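Local coordinates for ferripyochelin binding protein (Salmonella enterica subsp. enterica serovar Typhimurium, PDB 3R3R) that binds zinc and probably acts as a gamma-class carbonic anhydrase-like protein, perhaps hydrating carbon dioxide, at residues A[6-11]-A[16-21]; A[70-73]-A[77-80]; A[124-129]-A[158-163]. All blocks are in the same frame, centred on the assembly; numbering follows the deposited sequence.

Overall arrangement
From the N terminus, the chain first makes contact 1, where strands 8-9 and 17-18 turn a corner at the start of the left-handed beta-helix. Contact 2 follows, within the loop that leaves strand 68-70 and returns at strand 84-86; it carries the zinc ligand His70. Contact 3 spans the longest interval and brings helix 158-182 back against strand 125-127. The three come in series, and none nests in or crosses another. Contacts 1 and 3 lie on opposite sides of the chain's centre, with centres about 30 Å apart. The nearest atoms of contacts 1 and 2 are about 8 Å apart, without touching.

Contact 1 (A[6-11]-A[16-21]); sequences DTLRPY and PGIGQR
Pro16 and Leu8 carry most of this contact, and Ile18 and Arg9 add smaller shares. One methyl of Leu8 does the touching. Its CD2 lies 4.0 Å from Pro16 CB and equally close to Pro16 CG. The two side chains run past each other in opposite directions. Leu8 CG stands anti to its own carbonyl carbon (chi1 -57°), and CD2 is the branch that reaches the proline ring. The same methyl approaches Ile18, with Leu8 CD2 4.3 Å from Ile18 CD1. A single leucine branch thus serves two apolar partners. The other end of the proline ring meets backbone: Pro16 CD is 3.5 Å from Arg9 O. The Arg9 side chain points away from 16-21. Its chain is extended beyond CB, and Arg9 NE donates to Asp6 O at 3.0 Å. The acceptor lies in the guanidinium plane, and the N-H...O angle is 161°. This bond helps set the turn of the group. Strands 8-9 and 17-18 are the first strands of two parallel sheets, two walls of the left-handed beta-helix. Val30 of strand 29-31 packs on Leu8 and Pro16, and Ile24 of strand 23-24 packs on Leu8 and Ile18.

Contact 2 (A[70-73]-A[77-80]); sequences HVTH and SNPH. With ZN (zinc ion), chain B.
Thr72 and Asn78 meet across a loop that leaves the zinc site and doubles back. The contact is small, with 98 Å² buried in all. In the second segment, Ser77 comes first; its OG has a weak hydrogen bond with Ser75 OG. Asn78 follows and makes the contact. Its side chain crosses that of Thr72 at about a right angle, the end lying near the Thr72 methyl CG2. The Asn78 CB points toward 70-73, with CG anti to the backbone N (chi1 -173°). Two backbone acceptors also lie near each other without bonding, Asn78 O 4.2 Å from His73 O. The CB of His80 points away, but its carbonyl O accepts a hydrogen bond from Asn53 ND2, which also bonds to Thr72 O. Asn53 therefore links the two segments. Thr72 OG1 is hydrogen-bonded to Asp117 OD2. The first segment begins at the metal. His70 ND1 binds zinc at 2.1 Å, and His70 NE2 is hydrogen-bonded to Asp51, which probably helps fix the ring's rotation. Waters bind the same ion, at 2.0 Å for water 2 and 2.3 Å for waters 1 and 3. His99 is the other protein ligand in this chain. The arrangement is consistent with the histidine-zinc site of gamma-class carbonic anhydrases, where a third histidine comes from a neighbouring subunit; here two histidines and three waters bind the ion.

Contact 3 (A[124-129]-A[158-163]); sequences DVMIGA and DAERSG
Met126 and Glu160 make the apolar part of this contact. The methyl end of Met126 does the touching. In the conformer described, one of two, its CE is 3.8 Å from Glu160 CB and 4.2 Å from Glu160 CG. The two side chains meet at about a right angle. Met126 runs out extended through its first two torsions and in this conformer bends at the third (chi3 -36°), bringing CE against the aliphatic root of Glu160. The carboxylate of Glu160 is engaged apart from the methionine: OE1 pairs with Arg154 and accepts a hydrogen bond from Ser157 N.

The charged part joins Asp124 and Arg161. Their salt bridge is long, with Asp124 OD2 3.8 Å from Arg161 NH1. The carboxylate and guanidinium planes are turned 56° apart. Asp124 CB lies just as near, 3.7 Å from the same NH1. A stronger partner of Asp124 is Arg106, whose NE forms a salt bridge with OD1.

Water completes the link. Water 4 donates to Asp124 OD1 at 2.7 Å and to Arg161 O at 2.8 Å. Water 5 lies in the guanidinium plane, accepts from Arg161 NH1 at 3.0 Å and donates weakly to Asp124 OD2.

The contact lies at the surface, where the first turns of helix 158-182 pack beside the beta-helix. Met126 also touches Leu144 of strand 143-146 and Leu156 in the loop before the helix.

Contact 1 (A[6-11]-A[16-21])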
ATOM      1  N   ASP A   6      -9.135   9.499 -16.927  1.00 28.36           N
ATOM      2  CA  ASP A   6      -8.365   8.267 -17.072  1.00 26.76           C
ATOM      3  C   ASP A   6      -8.065   7.624 -15.709  1.00 23.43           C
ATOM      4  O   ASP A   6      -8.016   8.306 -14.682  1.00 23.98           O
ATOM      5  CB  ASP A   6      -7.065   8.518 -17.854  1.00 27.85           C
ATOM      6  CG  ASP A   6      -7.313   9.075 -19.262  1.00 32.88           C
ATOM      7  OD1 ASP A   6      -8.431   8.900 -19.799  1.00 34.14           O
ATOM      8  OD2 ASP A   6      -6.383   9.684 -19.836  1.00 34.11           O
ATOM      9  N   THR A   7      -7.870   6.307 -15.708  1.00 21.67           N
ATOM     10  CA  THR A   7      -7.440   5.583 -14.512  1.00 21.01           C
ATOM     11  C   THR A   7      -6.002   5.979 -14.135  1.00 20.01           C
ATOM     12  O   THR A   7      -5.701   6.221 -12.971  1.00 20.08           O
ATOM     13  CB  THR A   7      -7.533   4.063 -14.768  1.00 22.10           C
ATOM     14  OG1 THR A   7      -8.902   3.704 -15.019  1.00 24.43           O
ATOM     15  CG2 THR A   7      -7.004   3.268 -13.599  1.00 22.08           C
ATOM     16  N   LEU A   8      -5.113   6.038 -15.127  1.00 19.44           N
ATOM     17  CA  LEU A   8      -3.740   6.500 -14.925  1.00 19.04           C
ATOM     18  C   LEU A   8      -3.625   7.954 -15.380  1.00 18.25           C
ATOM     19  O   LEU A   8      -4.004   8.285 -16.501  1.00 19.70           O
ATOM     20  CB  LEU A   8      -2.735   5.649 -15.722  1.00 21.10           C
ATOM     21  CG  LEU A   8      -2.739   4.145 -15.461  1.00 22.96           C
ATOM     22  CD1 LEU A   8      -1.917   3.393 -16.518  1.00 25.01           C
ATOM     23  CD2 LEU A   8      -2.222   3.868 -14.074  1.00 25.17           C
ATOM     24  N   ARG A   9      -3.104   8.819 -14.517  1.00 15.96           N
ATOM     25  CA  ARG A   9      -3.160  10.258 -14.741  1.00 16.10           C
ATOM     26  C   ARG A   9      -1.829  10.930 -14.476  1.00 15.65           C
ATOM     27  O   ARG A   9      -1.058  10.490 -13.626  1.00 15.55           O
ATOM     28  CB  ARG A   9      -4.194  10.886 -13.807  1.00 15.61           C
ATOM     29  CG  ARG A   9      -5.586  10.314 -13.894  1.00 17.03           C
ATOM     30  CD  ARG A   9      -6.458  11.157 -13.013  1.00 16.68           C
ATOM     31  NE  ARG A   9      -7.824  10.669 -12.907  1.00 15.05           N
ATOM     32  CZ  ARG A   9      -8.728  11.255 -12.128  1.00 15.47           C
ATOM     33  NH1 ARG A   9      -8.378  12.336 -11.444  1.00 15.93           N
ATOM     34  NH2 ARG A   9      -9.967  10.789 -12.034  1.00 15.85           N
ATOM     35  N   PRO A  10      -1.581  12.044 -15.162  1.00 17.04           N
ATOM     36  CA  PRO A  10      -0.350  12.808 -14.956  1.00 17.09           C
ATOM     37  C   PRO A  10      -0.436  13.801 -13.792  1.00 16.13           C
ATOM     38  O   PRO A  10      -1.523  14.251 -13.425  1.00 16.54           O
ATOM     39  CB  PRO A  10      -0.207  13.572 -16.285  1.00 18.02           C
ATOM     40  CG  PRO A  10      -1.617  13.828 -16.682  1.00 19.73           C
ATOM     41  CD  PRO A  10      -2.365  12.562 -16.296  1.00 19.19           C
ATOM     42  N   TYR A  11       0.708  14.165 -13.247  1.00 16.28           N
ATOM     43  CA  TYR A  11       0.833  15.352 -12.433  1.00 14.68           C
ATOM     44  C   TYR A  11       2.122  16.006 -12.905  1.00 16.01           C
ATOM     45  O   TYR A  11       3.155  15.394 -12.833  1.00 15.79           O
ATOM     46  CB  TYR A  11       0.895  15.082 -10.938  1.00 15.78           C
ATOM     47  CG  TYR A  11       1.084  16.337 -10.105  1.00 14.61           C
ATOM     48  CD1 TYR A  11       0.064  17.256  -9.959  1.00 15.75           C
ATOM     49  CD2 TYR A  11       2.272  16.591  -9.461  1.00 15.29           C
ATOM     50  CE1 TYR A  11       0.229  18.381  -9.206  1.00 15.88           C
ATOM     51  CE2 TYR A  11       2.442  17.712  -8.707  1.00 16.19           C
ATOM     52  CZ  TYR A  11       1.418  18.605  -8.576  1.00 16.82           C
ATOM     53  OH  TYR A  11       1.580  19.725  -7.815  1.00 18.51           O
ATOM     54  N   PRO A  16       2.392   7.334 -13.983  1.00 17.94           N
ATOM     55  CA  PRO A  16       2.699   6.051 -13.342  1.00 18.81           C
ATOM     56  C   PRO A  16       3.586   5.131 -14.183  1.00 18.57           C
ATOM     57  O   PRO A  16       3.502   5.129 -15.416  1.00 19.96           O
ATOM     58  CB  PRO A  16       1.313   5.440 -13.117  1.00 18.27           C
ATOM     59  CG  PRO A  16       0.413   6.652 -12.924  1.00 17.87           C
ATOM     60  CD  PRO A  16       0.948   7.629 -13.967  1.00 17.91           C
ATOM     61  N   GLY A  17       4.441   4.370 -13.502  1.00 17.13           N
ATOM     62  CA  GLY A  17       5.278   3.359 -14.129  1.00 18.18           C
ATOM     63  C   GLY A  17       4.799   1.982 -13.712  1.00 17.26           C
ATOM     64  O   GLY A  17       4.696   1.715 -12.521  1.00 18.24           O
ATOM     65  N   ILE A  18       4.509   1.115 -14.679  1.00 18.29           N
ATOM     66  CA  ILE A  18       3.761  -0.119 -14.436  1.00 19.44           C
ATOM     67  C   ILE A  18       4.578  -1.314 -14.910  1.00 19.47           C
ATOM     68  O   ILE A  18       5.055  -1.337 -16.055  1.00 20.71           O
ATOM     69  CB  ILE A  18       2.421  -0.114 -15.211  1.00 20.73           C
ATOM     70  CG1 ILE A  18       1.638   1.183 -14.957  1.00 21.99           C
ATOM     71  CG2 ILE A  18       1.598  -1.363 -14.892  1.00 21.46           C
ATOM     72  CD1 ILE A  18       1.291   1.438 -13.492  1.00 23.16           C
ATOM     73  N   GLY A  19       4.749  -2.301 -14.035  1.00 18.26           N
ATOM     74  CA  GLY A  19       5.419  -3.537 -14.408  1.00 18.98           C
ATOM     75  C   GLY A  19       4.514  -4.528 -15.115  1.00 18.93           C
ATOM     76  O   GLY A  19       3.552  -4.153 -15.779  1.00 20.10           O
ATOM     77  N   GLN A  20       4.828  -5.810 -14.981  1.00 20.83           N
ATOM     78  CA  GLN A  20       4.068  -6.832 -15.691  1.00 24.28           C
ATOM     79  C   GLN A  20       2.982  -7.470 -14.834  1.00 18.97           C
ATOM     80  O   GLN A  20       3.132  -7.611 -13.618  1.00 18.12           O
ATOM     81  CB  GLN A  20       5.016  -7.903 -16.234  1.00 36.40           C
ATOM     82  CG  GLN A  20       6.039  -7.348 -17.217  1.00 50.83           C
ATOM     83  CD  GLN A  20       5.389  -6.740 -18.448  1.00 63.65           C
ATOM     84  OE1 GLN A  20       4.594  -7.391 -19.125  1.00 68.20           O
ATOM     85  NE2 GLN A  20       5.717  -5.484 -18.737  1.00 67.73           N
ATOM     86  N   ARG A  21       1.895  -7.861 -15.494  1.00 18.36           N
ATOM     87  CA  ARG A  21       0.758  -8.525 -14.864  1.00 18.28           C
ATOM     88  C   ARG A  21       0.182  -7.673 -13.729  1.00 17.53           C
ATOM     89  O   ARG A  21      -0.229  -8.191 -12.690  1.00 16.75           O
ATOM     90  CB  ARG A  21       1.152  -9.912 -14.360  1.00 19.94           C
ATOM     91  CG  ARG A  21       1.766 -10.819 -15.456  1.00 22.05           C
ATOM     92  CD  ARG A  21       2.219 -12.141 -14.859  1.00 22.90           C
ATOM     93  NE  ARG A  21       3.248 -11.918 -13.855  1.00 22.46           N
ATOM     94  CZ  ARG A  21       4.538 -11.754 -14.132  1.00 23.22           C
ATOM     95  NH1 ARG A  21       4.977 -11.826 -15.388  1.00 24.42           N
ATOM     96  NH2 ARG A  21       5.387 -11.537 -13.139  1.00 23.36           N
TER

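Contact 2 (A[70-73]-A[77-80])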
ATOM      1  N   HIS A  70      -1.417   8.479   0.030  1.00  8.46           N
ATOM      2  CA  HIS A  70      -0.878   9.794  -0.289  1.00  9.18           C
ATOM      3  C   HIS A  70       0.440  10.013   0.473  1.00  9.53           C
ATOM      4  O   HIS A  70       0.971   9.090   1.097  1.00  9.49           O
ATOM      5  CB  HIS A  70      -1.929  10.888  -0.031  1.00  9.31           C
ATOM      6  CG  HIS A  70      -1.599  12.210  -0.659  1.00  9.87           C
ATOM      7  ND1 HIS A  70      -1.687  13.410   0.018  1.00 10.30           N
ATOM      8  CD2 HIS A  70      -1.162  12.515  -1.907  1.00 10.64           C
ATOM      9  CE1 HIS A  70      -1.329  14.394  -0.788  1.00  9.83           C
ATOM     10  NE2 HIS A  70      -1.007  13.880  -1.961  1.00 10.49           N
ATOM     11  N   VAL A  71       0.968  11.230   0.363  1.00  9.47           N
ATOM     12  CA  VAL A  71       2.353  11.546   0.680  1.00  9.93           C
ATOM     13  C   VAL A  71       2.432  13.005   1.134  1.00  9.82           C
ATOM     14  O   VAL A  71       1.506  13.786   0.872  1.00 10.77           O
ATOM     15  CB  VAL A  71       3.239  11.375  -0.576  1.00 10.90           C
ATOM     16  CG1 VAL A  71       3.415   9.894  -0.917  1.00 11.80           C
ATOM     17  CG2 VAL A  71       2.672  12.159  -1.782  1.00 11.75           C
ATOM     18  N   THR A  72       3.525  13.377   1.805  1.00 11.23           N
ATOM     19  CA  THR A  72       3.736  14.758   2.224  1.00 11.11           C
ATOM     20  C   THR A  72       4.753  15.442   1.310  1.00 11.07           C
ATOM     21  O   THR A  72       5.777  14.860   0.919  1.00 12.12           O
ATOM     22  CB  THR A  72       4.165  14.819   3.715  1.00 11.64           C
ATOM     23  OG1 THR A  72       3.041  14.423   4.513  1.00 13.95           O
ATOM     24  CG2 THR A  72       4.563  16.232   4.145  1.00 12.88           C
ATOM     25  N   HIS A  73       4.444  16.683   0.962  1.00 11.36           N
ATOM     26  CA  HIS A  73       5.254  17.490   0.059  1.00 12.08           C
ATOM     27  C   HIS A  73       6.610  17.858   0.639  1.00 12.33           C
ATOM     28  O   HIS A  73       6.854  17.763   1.856  1.00 12.41           O
ATOM     29  CB  HIS A  73       4.469  18.755  -0.317  1.00 12.81           C
ATOM     30  CG  HIS A  73       4.450  19.808   0.751  1.00 13.47           C
ATOM     31  ND1 HIS A  73       3.698  19.689   1.902  1.00 15.53           N
ATOM     32  CD2 HIS A  73       5.069  21.011   0.827  1.00 15.41           C
ATOM     33  CE1 HIS A  73       3.861  20.771   2.643  1.00 19.01           C
ATOM     34  NE2 HIS A  73       4.700  21.580   2.021  1.00 18.43           N
ATOM     35  N   SER A  77      11.483  22.820   5.836  1.00 18.26           N
ATOM     36  CA  SER A  77      11.550  22.092   7.100  1.00 20.58           C
ATOM     37  C   SER A  77      11.611  20.578   6.910  1.00 18.73           C
ATOM     38  O   SER A  77      11.805  19.846   7.859  1.00 20.58           O
ATOM     39  CB  SER A  77      10.349  22.436   7.988  1.00 22.71           C
ATOM     40  OG  SER A  77       9.149  22.133   7.322  1.00 25.70           O
ATOM     41  N   ASN A  78      11.384  20.121   5.690  1.00 17.21           N
ATOM     42  CA  ASN A  78      11.315  18.695   5.380  1.00 16.17           C
ATOM     43  C   ASN A  78      11.667  18.512   3.900  1.00 14.93           C
ATOM     44  O   ASN A  78      10.804  18.275   3.099  1.00 13.92           O
ATOM     45  CB  ASN A  78       9.881  18.216   5.687  1.00 16.91           C
ATOM     46  CG  ASN A  78       9.701  16.705   5.584  1.00 18.93           C
ATOM     47  OD1 ASN A  78      10.644  15.952   5.515  1.00 22.48           O
ATOM     48  ND2 ASN A  78       8.442  16.279   5.583  1.00 21.06           N
ATOM     49  N   PRO A  79      12.940  18.645   3.538  1.00 14.33           N
ATOM     50  CA  PRO A  79      13.322  18.682   2.122  1.00 14.76           C
ATOM     51  C   PRO A  79      12.991  17.439   1.318  1.00 13.36           C
ATOM     52  O   PRO A  79      12.830  17.533   0.131  1.00 15.40           O
ATOM     53  CB  PRO A  79      14.839  18.940   2.158  1.00 17.47           C
ATOM     54  CG  PRO A  79      15.074  19.564   3.449  1.00 20.68           C
ATOM     55  CD  PRO A  79      14.050  19.052   4.414  1.00 18.50           C
ATOM     56  N   HIS A  80      12.934  16.286   1.963  1.00 13.26           N
ATOM     57  CA  HIS A  80      12.629  14.998   1.341  0.50 13.67           C
ATOM     58  C   HIS A  80      11.120  14.793   1.249  1.00 13.04           C
ATOM     59  O   HIS A  80      10.655  13.897   0.551  1.00 13.88           O
ATOM     60  CB  HIS A  80      13.224  13.868   2.203  0.50 15.23           C
ATOM     61  CG  HIS A  80      13.166  12.507   1.567  0.50 15.91           C
ATOM     62  ND1 HIS A  80      12.483  11.444   2.122  0.50 19.70           N
ATOM     63  CD2 HIS A  80      13.726  12.038   0.426  0.50 17.73           C
ATOM     64  CE1 HIS A  80      12.612  10.385   1.343  0.50 20.53           C
ATOM     65  NE2 HIS A  80      13.359  10.720   0.304  0.50 20.65           N
TER
HETATM   66 ZN    ZN B 185      -2.213  13.856   2.024  1.00 11.06          ZN
HETATM   67  O   HOH W   1      -0.433  15.284   2.299  1.00 17.48           O
HETATM   68  O   HOH W   2      -2.674  15.783   1.867  1.00 15.26           O
HETATM   69  O   HOH W   3      -2.497  14.645   4.185  1.00 20.78           O

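Contact 3 (A[124-129]-A[158-163])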
ATOM      1  N   ASP A 124       7.415  -8.715   8.004  1.00 13.05           N
ATOM      2  CA  ASP A 124       6.773  -9.782   8.792  1.00 12.83           C
ATOM      3  C   ASP A 124       6.018  -9.203   9.994  1.00 11.88           C
ATOM      4  O   ASP A 124       6.246  -9.593  11.145  1.00 13.50           O
ATOM      5  CB  ASP A 124       7.794 -10.828   9.243  1.00 14.73           C
ATOM      6  CG  ASP A 124       8.451 -11.531   8.072  1.00 15.23           C
ATOM      7  OD1 ASP A 124       7.717 -12.056   7.217  1.00 15.05           O
ATOM      8  OD2 ASP A 124       9.697 -11.534   7.986  1.00 17.96           O
ATOM      9  N   VAL A 125       5.105  -8.276   9.717  1.00 12.26           N
ATOM     10  CA  VAL A 125       4.324  -7.623  10.758  1.00 12.08           C
ATOM     11  C   VAL A 125       2.853  -7.722  10.398  1.00 10.77           C
ATOM     12  O   VAL A 125       2.484  -7.648   9.211  1.00 11.12           O
ATOM     13  CB  VAL A 125       4.721  -6.132  10.895  1.00 12.24           C
ATOM     14  CG1 VAL A 125       3.715  -5.337  11.744  1.00 11.79           C
ATOM     15  CG2 VAL A 125       6.113  -6.025  11.500  1.00 13.12           C
ATOM     16  N   MET A 126       2.012  -7.916  11.418  1.00 11.17           N
ATOM     17  CA  MET A 126       0.571  -7.823  11.216  0.50 11.04           C
ATOM     18  C   MET A 126       0.009  -6.700  12.047  1.00 10.60           C
ATOM     19  O   MET A 126       0.350  -6.552  13.228  1.00 11.29           O
ATOM     20  CB  MET A 126      -0.121  -9.115  11.631  0.50 11.36           C
ATOM     21  CG  MET A 126      -1.617  -9.166  11.376  0.50 16.58           C
ATOM     22  SD  MET A 126      -2.224 -10.806  11.856  0.50 22.29           S
ATOM     23  CE  MET A 126      -0.841 -11.823  11.356  0.50 15.42           C
ATOM     24  N   ILE A 127      -0.859  -5.909  11.429  1.00 10.93           N
ATOM     25  CA  ILE A 127      -1.566  -4.822  12.114  1.00 10.62           C
ATOM     26  C   ILE A 127      -3.050  -5.169  12.107  1.00 10.57           C
ATOM     27  O   ILE A 127      -3.596  -5.458  11.073  1.00 11.03           O
ATOM     28  CB  ILE A 127      -1.314  -3.490  11.388  1.00 11.93           C
ATOM     29  CG1 ILE A 127       0.198  -3.173  11.410  1.00 15.57           C
ATOM     30  CG2 ILE A 127      -2.156  -2.348  11.990  1.00 12.45           C
ATOM     31  CD1 ILE A 127       0.619  -2.139  10.451  1.00 19.67           C
ATOM     32  N   GLY A 128      -3.674  -5.148  13.277  1.00 10.66           N
ATOM     33  CA  GLY A 128      -5.087  -5.476  13.377  1.00 10.64           C
ATOM     34  C   GLY A 128      -5.970  -4.455  12.668  1.00  9.79           C
ATOM     35  O   GLY A 128      -5.604  -3.298  12.498  1.00 10.15           O
ATOM     36  N   ALA A 129      -7.172  -4.878  12.296  1.00  9.84           N
ATOM     37  CA  ALA A 129      -8.154  -3.981  11.695  1.00  9.29           C
ATOM     38  C   ALA A 129      -8.402  -2.762  12.578  1.00  8.97           C
ATOM     39  O   ALA A 129      -8.404  -2.853  13.808  1.00  9.63           O
ATOM     40  CB  ALA A 129      -9.452  -4.729  11.467  1.00 10.55           C
ATOM     41  N   ASP A 158       3.932 -18.929  14.425  1.00 18.15           N
ATOM     42  CA  ASP A 158       4.531 -19.392  13.194  1.00 19.27           C
ATOM     43  C   ASP A 158       3.483 -19.512  12.076  1.00 18.17           C
ATOM     44  O   ASP A 158       3.772 -19.243  10.910  1.00 19.08           O
ATOM     45  CB  ASP A 158       5.296 -20.702  13.424  1.00 21.46           C
ATOM     46  CG  ASP A 158       6.462 -20.554  14.422  1.00 23.54           C
ATOM     47  OD1 ASP A 158       6.881 -19.417  14.750  1.00 21.91           O
ATOM     48  OD2 ASP A 158       6.964 -21.603  14.889  1.00 27.13           O
ATOM     49  N   ALA A 159       2.259 -19.891  12.431  1.00 19.24           N
ATOM     50  CA  ALA A 159       1.169 -19.952  11.459  1.00 19.54           C
ATOM     51  C   ALA A 159       0.818 -18.565  10.912  1.00 18.31           C
ATOM     52  O   ALA A 159       0.543 -18.406   9.724  1.00 18.85           O
ATOM     53  CB  ALA A 159      -0.078 -20.624  12.074  1.00 19.82           C
ATOM     54  N   GLU A 160       0.811 -17.561  11.780  1.00 17.11           N
ATOM     55  CA  GLU A 160       0.534 -16.195  11.337  1.00 15.89           C
ATOM     56  C   GLU A 160       1.634 -15.667  10.443  1.00 15.28           C
ATOM     57  O   GLU A 160       1.365 -14.990   9.454  1.00 14.91           O
ATOM     58  CB  GLU A 160       0.350 -15.266  12.525  1.00 17.20           C
ATOM     59  CG  GLU A 160      -0.959 -15.524  13.259  1.00 18.43           C
ATOM     60  CD  GLU A 160      -1.034 -14.850  14.611  1.00 20.95           C
ATOM     61  OE1 GLU A 160       0.029 -14.567  15.214  1.00 20.67           O
ATOM     62  OE2 GLU A 160      -2.169 -14.611  15.077  1.00 23.24           O
ATOM     63  N   ARG A 161       2.874 -15.985  10.790  1.00 15.42           N
ATOM     64  CA  ARG A 161       3.997 -15.570   9.972  1.00 15.65           C
ATOM     65  C   ARG A 161       3.837 -16.148   8.558  1.00 15.70           C
ATOM     66  O   ARG A 161       3.909 -15.428   7.560  1.00 17.10           O
ATOM     67  CB  ARG A 161       5.311 -15.986  10.645  1.00 17.09           C
ATOM     68  CG  ARG A 161       6.567 -15.686   9.851  1.00 17.89           C
ATOM     69  CD  ARG A 161       7.827 -16.156  10.591  1.00 17.23           C
ATOM     70  NE  ARG A 161       8.019 -15.486  11.877  1.00 16.37           N
ATOM     71  CZ  ARG A 161       8.707 -14.356  12.028  1.00 15.22           C
ATOM     72  NH1 ARG A 161       9.294 -13.777  10.979  1.00 14.32           N
ATOM     73  NH2 ARG A 161       8.813 -13.802  13.234  1.00 15.59           N
ATOM     74  N   SER A 162       3.568 -17.442   8.458  1.00 16.98           N
ATOM     75  CA  SER A 162       3.332 -18.053   7.162  0.50 17.82           C
ATOM     76  C   SER A 162       2.107 -17.439   6.474  1.00 16.02           C
ATOM     77  O   SER A 162       2.072 -17.287   5.243  1.00 17.93           O
ATOM     78  CB  SER A 162       3.149 -19.560   7.323  0.50 21.37           C
ATOM     79  OG  SER A 162       2.993 -20.162   6.057  0.50 24.17           O
ATOM     80  N   GLY A 163       1.098 -17.092   7.267  1.00 15.67           N
ATOM     81  CA  GLY A 163      -0.133 -16.518   6.741  1.00 15.36           C
ATOM     82  C   GLY A 163       0.087 -15.206   6.010  1.00 14.73           C
ATOM     83  O   GLY A 163      -0.698 -14.863   5.127  1.00 15.21           O
TER
HETATM   84  O   HOH W   4       6.042 -14.036   6.366  1.00 18.45           O
HETATM   85  O   HOH W   5       9.796 -14.487   8.101  1.00 19.17           O